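Local atomic coordinates of beta sliding clamp (Caulobacter crescentus, PDB entry 5WCE), a protein that probably forms a ring-shaped head-to-tail dimer around DNA that tethers DNA polymerases and other proteins to it and so confers processivity. Residues G91-S95 and V106-G110; D101-L105 and N115-L119; N265-L271 and Q348-A354; E299-L305 and E317-Y323. The contacts are given in a common frame with arbitrary orientation. Residue numbers count along the deposited sequence, not the author numbering.

Interaction 1: G91-S95 and V106-G110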
# COMPACT_ATOMS: atom_id res chain seq x y z
N GLY A 91 17.99 -9.99 -20.01
CA GLY A 91 19.15 -10.33 -20.81
C GLY A 91 19.55 -9.37 -21.89
O GLY A 91 20.55 -9.60 -22.55
N ALA A 92 18.83 -8.26 -22.07
CA ALA A 92 19.18 -7.28 -23.12
C ALA A 92 20.52 -6.59 -22.82
O ALA A 92 20.81 -6.23 -21.67
CB ALA A 92 18.10 -6.21 -23.22
N ASP A 93 21.32 -6.41 -23.85
CA ASP A 93 22.44 -5.50 -23.77
C ASP A 93 21.91 -4.12 -24.06
O ASP A 93 21.11 -3.97 -24.97
CB ASP A 93 23.52 -5.86 -24.82
CG ASP A 93 24.49 -6.93 -24.33
OD1 ASP A 93 24.50 -7.30 -23.12
OD2 ASP A 93 25.26 -7.36 -25.24
N VAL A 94 22.38 -3.13 -23.31
CA VAL A 94 21.92 -1.75 -23.42
C VAL A 94 23.01 -0.81 -23.91
O VAL A 94 24.06 -0.69 -23.30
CB VAL A 94 21.38 -1.23 -22.09
CG1 VAL A 94 20.77 0.15 -22.30
CG2 VAL A 94 20.37 -2.23 -21.50
N SER A 95 22.75 -0.12 -25.02
CA SER A 95 23.67 0.85 -25.56
C SER A 95 23.29 2.25 -25.04
O SER A 95 22.11 2.63 -25.06
CB SER A 95 23.63 0.78 -27.10
OG SER A 95 24.11 1.97 -27.61
N VAL A 106 21.05 8.77 -25.88
CA VAL A 106 20.33 7.73 -26.65
C VAL A 106 20.49 6.37 -25.95
O VAL A 106 21.63 5.94 -25.70
CB VAL A 106 20.84 7.61 -28.09
CG1 VAL A 106 20.09 6.50 -28.81
CG2 VAL A 106 20.67 8.95 -28.81
N ILE A 107 19.36 5.73 -25.63
CA ILE A 107 19.36 4.44 -24.97
C ILE A 107 18.74 3.53 -25.98
O ILE A 107 17.58 3.77 -26.44
CB ILE A 107 18.52 4.40 -23.67
CG1 ILE A 107 19.05 5.43 -22.66
CG2 ILE A 107 18.47 3.01 -23.05
CD1 ILE A 107 18.12 6.59 -22.50
N GLN A 108 19.49 2.51 -26.36
CA GLN A 108 18.99 1.55 -27.32
C GLN A 108 19.21 0.13 -26.83
O GLN A 108 20.28 -0.22 -26.32
CB GLN A 108 19.71 1.76 -28.62
CG GLN A 108 19.29 0.73 -29.65
CD GLN A 108 19.08 1.38 -30.97
OE1 GLN A 108 19.87 2.25 -31.38
NE2 GLN A 108 17.98 1.02 -31.64
N ALA A 109 18.20 -0.70 -27.04
CA ALA A 109 18.22 -2.10 -26.67
C ALA A 109 17.13 -2.82 -27.42
O ALA A 109 15.97 -2.45 -27.33
CB ALA A 109 17.96 -2.25 -25.20
N GLY A 110 17.54 -3.85 -28.17
CA GLY A 110 16.63 -4.65 -28.99
C GLY A 110 16.06 -3.72 -30.00
O GLY A 110 16.78 -3.03 -30.67
O HOH W 1 19.87 -5.43 -26.82
O HOH W 2 22.65 4.24 -27.82
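Val94 and Ile107 form the apolar centre of this antiparallel beta hairpin in the N-terminal clamp domain. Val94 CG1 lies 3.7 Å from Ile107 CG2. Ala109 extends the patch: its CB is 4.4 Å from Val94 CG2 and 4.4 Å from Ala92 CB. Val94 also packs on Leu17 of helix 14-25, so this side of the hairpin faces the domain core. The backbone pairing comes next. Ser95 and Gln108 are a hydrogen-bonded pair, with Ser95 N to Gln108 O at 2.8 Å and Gln108 N to Ser95 O at 2.9 Å. Beyond it the strands diverge toward Gly91 and Gly110, and water takes over. One water donates to Asp93 O at 2.7 Å and accepts a weak bond from Gly110 N at 3.1 Å. The hairpin sits inside a larger sheet, since Val94 pairs with Ile12 and Ile107 with Phe114. At the polar edge a second water lies 2.7 Å from Ser95 OG and donates to Val106 O at 2.9 Å.

Interaction 2: D101-L105 and N115-L119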
# COMPACT_ATOMS: atom_id res chain seq x y z
N ASP A 101 23.84 12.51 -33.63
CA ASP A 101 24.46 13.69 -33.02
C ASP A 101 23.41 14.76 -32.60
O ASP A 101 23.55 16.00 -32.77
CB ASP A 101 25.57 14.26 -33.89
CG ASP A 101 26.69 14.82 -33.05
OD1 ASP A 101 26.40 15.34 -31.95
OD2 ASP A 101 27.87 14.72 -33.48
N ASP A 102 22.35 14.24 -32.01
CA ASP A 102 21.31 15.01 -31.32
C ASP A 102 21.91 15.26 -29.87
O ASP A 102 22.84 14.60 -29.45
CB ASP A 102 19.96 14.28 -31.60
CG ASP A 102 19.15 13.86 -30.40
OD1 ASP A 102 19.01 14.61 -29.45
OD2 ASP A 102 18.61 12.73 -30.39
N PRO A 103 21.47 16.32 -29.16
CA PRO A 103 22.01 16.57 -27.78
C PRO A 103 21.45 15.64 -26.67
O PRO A 103 21.80 15.77 -25.51
CB PRO A 103 21.56 18.01 -27.51
CG PRO A 103 20.24 18.11 -28.24
CD PRO A 103 20.46 17.34 -29.54
N ARG A 104 20.58 14.70 -27.01
CA ARG A 104 19.94 13.85 -26.01
C ARG A 104 20.73 12.58 -25.77
O ARG A 104 21.40 12.09 -26.63
CB ARG A 104 18.50 13.58 -26.44
CG ARG A 104 17.59 14.79 -26.29
CD ARG A 104 16.22 14.59 -26.93
NE ARG A 104 16.34 14.23 -28.35
CZ ARG A 104 15.30 13.96 -29.15
NH1 ARG A 104 14.06 14.05 -28.71
NH2 ARG A 104 15.53 13.61 -30.41
N LEU A 105 20.65 12.01 -24.60
CA LEU A 105 21.21 10.67 -24.32
C LEU A 105 20.39 9.63 -25.12
O LEU A 105 19.16 9.61 -25.03
CB LEU A 105 21.12 10.34 -22.85
CG LEU A 105 21.47 8.92 -22.44
CD1 LEU A 105 22.91 8.61 -22.78
CD2 LEU A 105 21.20 8.67 -20.99
N ASN A 115 15.39 8.71 -26.46
CA ASN A 115 16.24 9.95 -26.47
C ASN A 115 15.77 10.77 -25.27
O ASN A 115 14.57 11.14 -25.18
CB ASN A 115 16.07 10.74 -27.74
CG ASN A 115 16.26 9.90 -29.02
OD1 ASN A 115 17.25 10.01 -29.67
ND2 ASN A 115 15.33 9.11 -29.36
N LEU A 116 16.66 10.96 -24.29
CA LEU A 116 16.33 11.63 -23.03
C LEU A 116 17.14 12.93 -22.92
O LEU A 116 18.32 12.94 -23.25
CB LEU A 116 16.70 10.76 -21.86
CG LEU A 116 15.98 9.44 -21.69
CD1 LEU A 116 16.36 8.90 -20.31
CD2 LEU A 116 14.48 9.63 -21.86
N PRO A 117 16.49 14.03 -22.49
CA PRO A 117 17.21 15.29 -22.38
C PRO A 117 18.24 15.20 -21.25
O PRO A 117 18.07 14.47 -20.26
CB PRO A 117 16.11 16.30 -22.01
CG PRO A 117 15.11 15.45 -21.24
CD PRO A 117 15.07 14.18 -22.09
N VAL A 118 19.35 15.90 -21.48
CA VAL A 118 20.49 15.87 -20.54
C VAL A 118 20.73 17.25 -19.95
O VAL A 118 20.28 18.28 -20.49
CB VAL A 118 21.80 15.35 -21.19
CG1 VAL A 118 21.64 13.91 -21.61
CG2 VAL A 118 22.28 16.21 -22.36
N LEU A 119 21.43 17.25 -18.81
CA LEU A 119 21.97 18.48 -18.29
C LEU A 119 23.48 18.29 -18.08
O LEU A 119 23.95 17.17 -17.77
CB LEU A 119 21.22 18.89 -17.02
CG LEU A 119 19.75 19.27 -17.22
CD1 LEU A 119 19.03 19.31 -15.88
CD2 LEU A 119 19.60 20.63 -17.95
O HOH W 3 19.37 17.21 -24.10
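Leu105, Asn115 and Arg104 have the most surface buried where the start of strand 105-109 meets the end of strand 112-116. The two strands form an antiparallel beta hairpin at the subunit interface of the clamp ring. Leu105 and Leu116 are a hydrogen-bonded pair: Leu105 N donates to Leu116 O at 2.8 Å, and Leu116 N to Leu105 O at 2.9 Å. The Leu105 side chain packs inward on Ile74 and Ala76 of strand 72-77. Its CB also meets Val118 CG1 at 3.8 Å. Asn115 adds a CA-H...O contact, with its CA 3.3 Å from Leu105 O. Its CB lies over one face of the Arg104 guanidinium, 3.6 Å from Arg104 NE. Asp102 holds that guanidinium from within the loop. Its OD1 forms a salt bridge with Arg104 NE at 2.9 Å and accepts from Arg104 N, also at 2.9 Å, which makes an Asx turn. Arg104 NH1 is bonded to the backbone of Ala312 of the second subunit. Asn115 pairs with a strand of that subunit, so the sheet continues across the interface. Past the Leu105-Leu116 pair the two segments separate, and a water bridges them. It accepts from Val118 N at 2.9 Å and donates a weak bond to Pro103 O at 3.2 Å.

Interaction 3: N265-L271 and Q348-A354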
# COMPACT_ATOMS: atom_id res chain seq x y z
N ASN A 265 15.43 3.42 38.99
CA ASN A 265 14.00 3.09 39.13
C ASN A 265 13.82 1.75 39.86
O ASN A 265 14.33 0.75 39.41
CB ASN A 265 13.28 3.00 37.76
CG ASN A 265 12.97 4.36 37.16
OD1 ASN A 265 13.46 5.39 37.63
ND2 ASN A 265 12.16 4.36 36.06
N ALA A 266 13.10 1.74 40.97
CA ALA A 266 13.10 0.57 41.91
C ALA A 266 11.84 -0.28 41.81
O ALA A 266 11.87 -1.40 42.31
CB ALA A 266 13.27 1.07 43.35
N LYS A 267 10.77 0.19 41.19
CA LYS A 267 9.55 -0.63 41.03
C LYS A 267 9.72 -1.47 39.75
O LYS A 267 9.54 -0.98 38.63
CB LYS A 267 8.29 0.22 40.93
CG LYS A 267 8.00 1.03 42.17
CD LYS A 267 6.78 1.89 41.97
CE LYS A 267 6.32 2.55 43.28
NZ LYS A 267 7.27 3.64 43.57
N ILE A 268 10.14 -2.72 39.94
CA ILE A 268 10.51 -3.56 38.83
C ILE A 268 9.42 -4.56 38.61
O ILE A 268 8.98 -5.19 39.55
CB ILE A 268 11.87 -4.24 39.07
CG1 ILE A 268 12.92 -3.12 39.28
CG2 ILE A 268 12.21 -5.16 37.89
CD1 ILE A 268 14.31 -3.59 39.59
N LEU A 269 9.03 -4.72 37.34
CA LEU A 269 7.95 -5.58 36.96
C LEU A 269 8.37 -6.37 35.70
O LEU A 269 8.92 -5.79 34.79
CB LEU A 269 6.78 -4.62 36.67
CG LEU A 269 5.45 -5.03 36.14
CD1 LEU A 269 4.47 -3.92 36.51
CD2 LEU A 269 5.50 -5.37 34.64
N THR A 270 8.09 -7.65 35.66
CA THR A 270 8.33 -8.48 34.49
C THR A 270 7.02 -9.06 33.98
O THR A 270 6.10 -9.42 34.76
CB THR A 270 9.33 -9.61 34.79
OG1 THR A 270 10.55 -9.06 35.31
CG2 THR A 270 9.72 -10.32 33.51
N LEU A 271 6.92 -9.15 32.66
CA LEU A 271 5.70 -9.64 32.07
C LEU A 271 5.96 -10.43 30.78
O LEU A 271 7.06 -10.36 30.16
CB LEU A 271 4.72 -8.49 31.89
CG LEU A 271 5.13 -7.25 31.05
CD1 LEU A 271 5.28 -7.59 29.55
CD2 LEU A 271 4.13 -6.12 31.21
N GLN A 348 9.89 -12.38 27.56
CA GLN A 348 9.63 -11.40 28.61
C GLN A 348 10.11 -9.99 28.32
O GLN A 348 11.05 -9.77 27.59
CB GLN A 348 10.25 -11.82 29.94
CG GLN A 348 9.99 -13.25 30.32
CD GLN A 348 9.80 -13.44 31.81
OE1 GLN A 348 10.79 -13.55 32.58
NE2 GLN A 348 8.51 -13.50 32.22
N ALA A 349 9.43 -9.03 28.93
CA ALA A 349 9.93 -7.68 28.97
C ALA A 349 9.96 -7.29 30.44
O ALA A 349 9.13 -7.73 31.24
CB ALA A 349 9.06 -6.73 28.18
N GLU A 350 10.95 -6.50 30.78
CA GLU A 350 11.11 -5.96 32.13
C GLU A 350 10.95 -4.47 32.09
O GLU A 350 11.68 -3.75 31.33
CB GLU A 350 12.47 -6.33 32.73
CG GLU A 350 12.74 -5.77 34.12
CD GLU A 350 14.13 -6.15 34.65
OE1 GLU A 350 14.55 -7.26 34.42
OE2 GLU A 350 14.84 -5.30 35.24
N PHE A 351 10.06 -3.97 32.96
CA PHE A 351 9.80 -2.56 33.11
C PHE A 351 10.30 -2.10 34.47
O PHE A 351 10.07 -2.81 35.50
CB PHE A 351 8.30 -2.27 33.05
CG PHE A 351 7.71 -2.41 31.70
CD1 PHE A 351 7.57 -3.69 31.10
CD2 PHE A 351 7.24 -1.30 31.02
CE1 PHE A 351 6.97 -3.82 29.86
CE2 PHE A 351 6.67 -1.44 29.77
CZ PHE A 351 6.58 -2.69 29.18
N ARG A 352 10.94 -0.95 34.50
CA ARG A 352 11.38 -0.30 35.75
C ARG A 352 10.76 1.08 35.90
O ARG A 352 11.05 2.00 35.12
CB ARG A 352 12.90 -0.23 35.84
CG ARG A 352 13.53 -1.59 35.57
CD ARG A 352 15.01 -1.59 35.92
NE ARG A 352 15.60 -2.87 35.54
CZ ARG A 352 16.90 -3.10 35.42
NH1 ARG A 352 17.80 -2.14 35.65
NH2 ARG A 352 17.35 -4.30 35.07
N PHE A 353 9.94 1.24 36.92
CA PHE A 353 9.20 2.46 37.17
C PHE A 353 9.72 3.16 38.42
O PHE A 353 10.29 2.51 39.32
CB PHE A 353 7.71 2.15 37.43
CG PHE A 353 6.99 1.39 36.36
CD1 PHE A 353 6.96 0.01 36.35
CD2 PHE A 353 6.28 2.07 35.37
CE1 PHE A 353 6.26 -0.69 35.37
CE2 PHE A 353 5.58 1.34 34.39
CZ PHE A 353 5.56 -0.02 34.39
N ALA A 354 9.57 4.47 38.46
CA ALA A 354 9.81 5.25 39.69
C ALA A 354 8.44 5.77 40.12
O ALA A 354 7.68 5.01 40.69
CB ALA A 354 10.83 6.34 39.49
O HOH W 4 13.26 -9.47 34.64
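Six backbone hydrogen bonds join these antiparallel strands, which form one end of an eight-stranded sheet in this chain. The pairs Lys267-Phe353, Leu269-Phe351 and Leu271-Ala349 each give two. The shortest include Phe353 N to Lys267 O and Leu269 N to Phe351 O, both 2.8 Å. A classic beta bulge starts the pairing, with Ala266 and Lys267 both opposite Phe353. Just before it, Asn265 ND2 donates to Arg352 O at 2.8 Å and also bonds Pro359, which ties the incoming loop to the sheet. Lys267 NZ reaches Ala354 O at 3.2 Å. On the face of Ile268, Thr270, Glu350 and Arg352, a salt bridge runs along one strand from Arg352 NE to Glu350 OE2 at 2.6 Å. Ile268 CG2 lies 3.7 Å from that same Glu350 OE2. A water donates to Glu350 OE1 at 2.6 Å and lies 2.8 Å from Thr270 OG1. The other face, that of Lys267, Leu269, Leu271, Ala349, Phe351 and Phe353, is mostly apolar, with Lys267 at its edge. Leu269 CD1 packs on Phe353 CE1 at 3.9 Å. Phe353 also makes an edge-to-face stack with Phe328, and Leu271 packs on Phe276 of helix 273-284. This side therefore belongs to the core of the C-terminal domain. At its far end, Leu271 CD2 meets Phe351 CE1 at 3.9 Å.

Interaction 4: E299-L305 and E317-Y323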
# COMPACT_ATOMS: atom_id res chain seq x y z
N GLU A 299 -0.65 -3.12 40.19
CA GLU A 299 -0.74 -3.61 41.54
C GLU A 299 -0.03 -4.94 41.63
O GLU A 299 0.26 -5.54 40.61
CB GLU A 299 -2.24 -3.74 41.95
CG GLU A 299 -2.99 -4.79 41.13
CD GLU A 299 -4.50 -4.87 41.46
OE1 GLU A 299 -4.81 -5.28 42.59
OE2 GLU A 299 -5.32 -4.53 40.59
N PRO A 300 0.19 -5.48 42.87
CA PRO A 300 0.78 -6.80 42.93
C PRO A 300 0.05 -7.80 42.06
O PRO A 300 -1.20 -7.88 42.07
CB PRO A 300 0.68 -7.16 44.42
CG PRO A 300 0.87 -5.83 45.09
CD PRO A 300 0.18 -4.82 44.19
N GLY A 301 0.80 -8.54 41.27
CA GLY A 301 0.22 -9.53 40.36
C GLY A 301 -0.44 -9.11 39.05
O GLY A 301 -0.79 -9.98 38.26
N ARG A 302 -0.65 -7.81 38.81
CA ARG A 302 -1.58 -7.43 37.74
C ARG A 302 -1.40 -6.02 37.22
O ARG A 302 -1.11 -5.07 37.97
CB ARG A 302 -3.02 -7.65 38.28
CG ARG A 302 -4.14 -7.11 37.46
CD ARG A 302 -5.51 -7.41 38.07
NE ARG A 302 -5.76 -8.83 38.19
CZ ARG A 302 -6.82 -9.35 38.80
NH1 ARG A 302 -7.75 -8.57 39.33
NH2 ARG A 302 -6.96 -10.68 38.85
N ILE A 303 -1.61 -5.88 35.92
CA ILE A 303 -1.83 -4.58 35.31
C ILE A 303 -3.21 -4.59 34.73
O ILE A 303 -3.55 -5.50 33.95
CB ILE A 303 -0.81 -4.27 34.21
CG1 ILE A 303 0.58 -4.24 34.78
CG2 ILE A 303 -1.15 -2.91 33.55
CD1 ILE A 303 1.65 -3.95 33.77
N THR A 304 -4.02 -3.60 35.10
CA THR A 304 -5.32 -3.40 34.45
C THR A 304 -5.13 -2.27 33.43
O THR A 304 -4.73 -1.17 33.80
CB THR A 304 -6.38 -3.08 35.51
OG1 THR A 304 -6.50 -4.22 36.34
CG2 THR A 304 -7.76 -2.82 34.90
N LEU A 305 -5.36 -2.57 32.17
CA LEU A 305 -5.24 -1.61 31.10
C LEU A 305 -6.57 -0.97 30.80
O LEU A 305 -7.56 -1.68 30.61
CB LEU A 305 -4.72 -2.30 29.81
CG LEU A 305 -3.34 -2.94 29.90
CD1 LEU A 305 -3.17 -3.88 28.68
CD2 LEU A 305 -2.27 -1.85 30.00
N GLU A 317 -8.69 -4.32 29.97
CA GLU A 317 -8.17 -5.69 30.05
C GLU A 317 -7.21 -5.88 31.19
O GLU A 317 -6.33 -5.02 31.40
CB GLU A 317 -7.54 -6.13 28.71
CG GLU A 317 -6.99 -7.54 28.72
CD GLU A 317 -6.81 -8.13 27.35
OE1 GLU A 317 -7.24 -7.53 26.35
OE2 GLU A 317 -6.25 -9.26 27.27
N GLU A 318 -7.37 -6.98 31.94
CA GLU A 318 -6.41 -7.34 33.01
C GLU A 318 -5.37 -8.30 32.46
O GLU A 318 -5.68 -9.23 31.70
CB GLU A 318 -7.09 -7.97 34.19
CG GLU A 318 -8.23 -7.13 34.73
CD GLU A 318 -9.04 -7.83 35.82
OE1 GLU A 318 -8.94 -9.07 35.97
OE2 GLU A 318 -9.79 -7.11 36.51
N VAL A 319 -4.12 -8.04 32.82
CA VAL A 319 -2.98 -8.90 32.44
C VAL A 319 -2.21 -9.24 33.72
O VAL A 319 -1.86 -8.36 34.50
CB VAL A 319 -2.03 -8.19 31.46
CG1 VAL A 319 -0.87 -9.13 31.13
CG2 VAL A 319 -2.78 -7.78 30.19
N GLU A 320 -2.01 -10.54 33.94
CA GLU A 320 -1.20 -11.00 35.08
C GLU A 320 0.29 -10.65 34.82
O GLU A 320 0.79 -10.78 33.72
CB GLU A 320 -1.40 -12.52 35.34
CG GLU A 320 -2.90 -12.88 35.45
CD GLU A 320 -3.59 -12.05 36.55
OE1 GLU A 320 -2.97 -11.93 37.65
OE2 GLU A 320 -4.71 -11.47 36.33
N VAL A 321 0.95 -10.11 35.83
CA VAL A 321 2.36 -9.74 35.71
C VAL A 321 3.06 -10.13 37.00
O VAL A 321 2.40 -10.43 37.99
CB VAL A 321 2.61 -8.25 35.40
CG1 VAL A 321 1.87 -7.82 34.13
CG2 VAL A 321 2.24 -7.37 36.61
N ASP A 322 4.40 -10.15 36.94
CA ASP A 322 5.23 -10.40 38.09
C ASP A 322 5.66 -9.07 38.73
O ASP A 322 6.63 -8.39 38.24
CB ASP A 322 6.46 -11.18 37.62
CG ASP A 322 7.25 -11.81 38.76
OD1 ASP A 322 6.85 -11.74 39.91
OD2 ASP A 322 8.22 -12.53 38.47
N TYR A 323 4.99 -8.73 39.84
CA TYR A 323 5.23 -7.50 40.59
C TYR A 323 4.72 -7.60 42.03
O TYR A 323 3.62 -8.08 42.22
CB TYR A 323 4.54 -6.33 39.88
CG TYR A 323 4.67 -5.00 40.55
CD1 TYR A 323 5.90 -4.37 40.61
CD2 TYR A 323 3.57 -4.34 41.13
CE1 TYR A 323 6.06 -3.14 41.22
CE2 TYR A 323 3.73 -3.12 41.77
CZ TYR A 323 4.96 -2.49 41.79
OH TYR A 323 5.17 -1.25 42.40
O HOH W 5 -8.87 -4.82 37.40
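Two acidic side chains flank one arginine on the outer face of this antiparallel beta hairpin. Glu318 OE1 lies over the Arg302 guanidinium, 3.6 Å from Arg302 NH1, in a contact of charges alone. Glu320 OE2 is at the guanidinium edge, in a weak bond to Arg302 NE at 3.4 Å; the position of this oxygen is less certain. Both acids also form salt bridges with Arg111 of the second subunit, so the network spans the interface. Ile303-Val319 and Leu305-Glu317 are hydrogen-bonded pairs. Glu317 also pairs with a strand of that subunit, while its carboxylate forms a salt bridge with Arg282 of its own chain. A type II turn from Glu299 to Arg302 leads into the hairpin. Gly301 has the positive phi that favours glycine in such turns, and its N donates to Tyr323 O at 3.0 Å. The face of Ile303 and Leu305 packs inward; Leu305 CD1 is 4.2 Å from Val319 CG2. On the outer face, a water donates to Glu318 OE2 at 2.6 Å and lies 2.7 Å from Thr304 OG1.

From the N terminus, interaction 1 comes first and closes the hairpin between strands 93-97 and 105-109. Interaction 2 crosses it, because 101-105 precedes 106-110 and 115-119 follows. The two touch through Ile107 and Leu116 and share one sheet of the N-terminal domain. Interaction 3 joins the ends of a long C-terminal domain loop, from strand 267-272 to strand 348-353. Interaction 4 is a short hairpin within that loop. They also touch, with a probable hydrogen bond from Asp322 N to Thr270 O at 2.9 Å. The centres of interactions 2 and 4 are about 69 Å apart, on opposite sides of the chain's centre. Both reach the second subunit, as suits a head-to-tail ring.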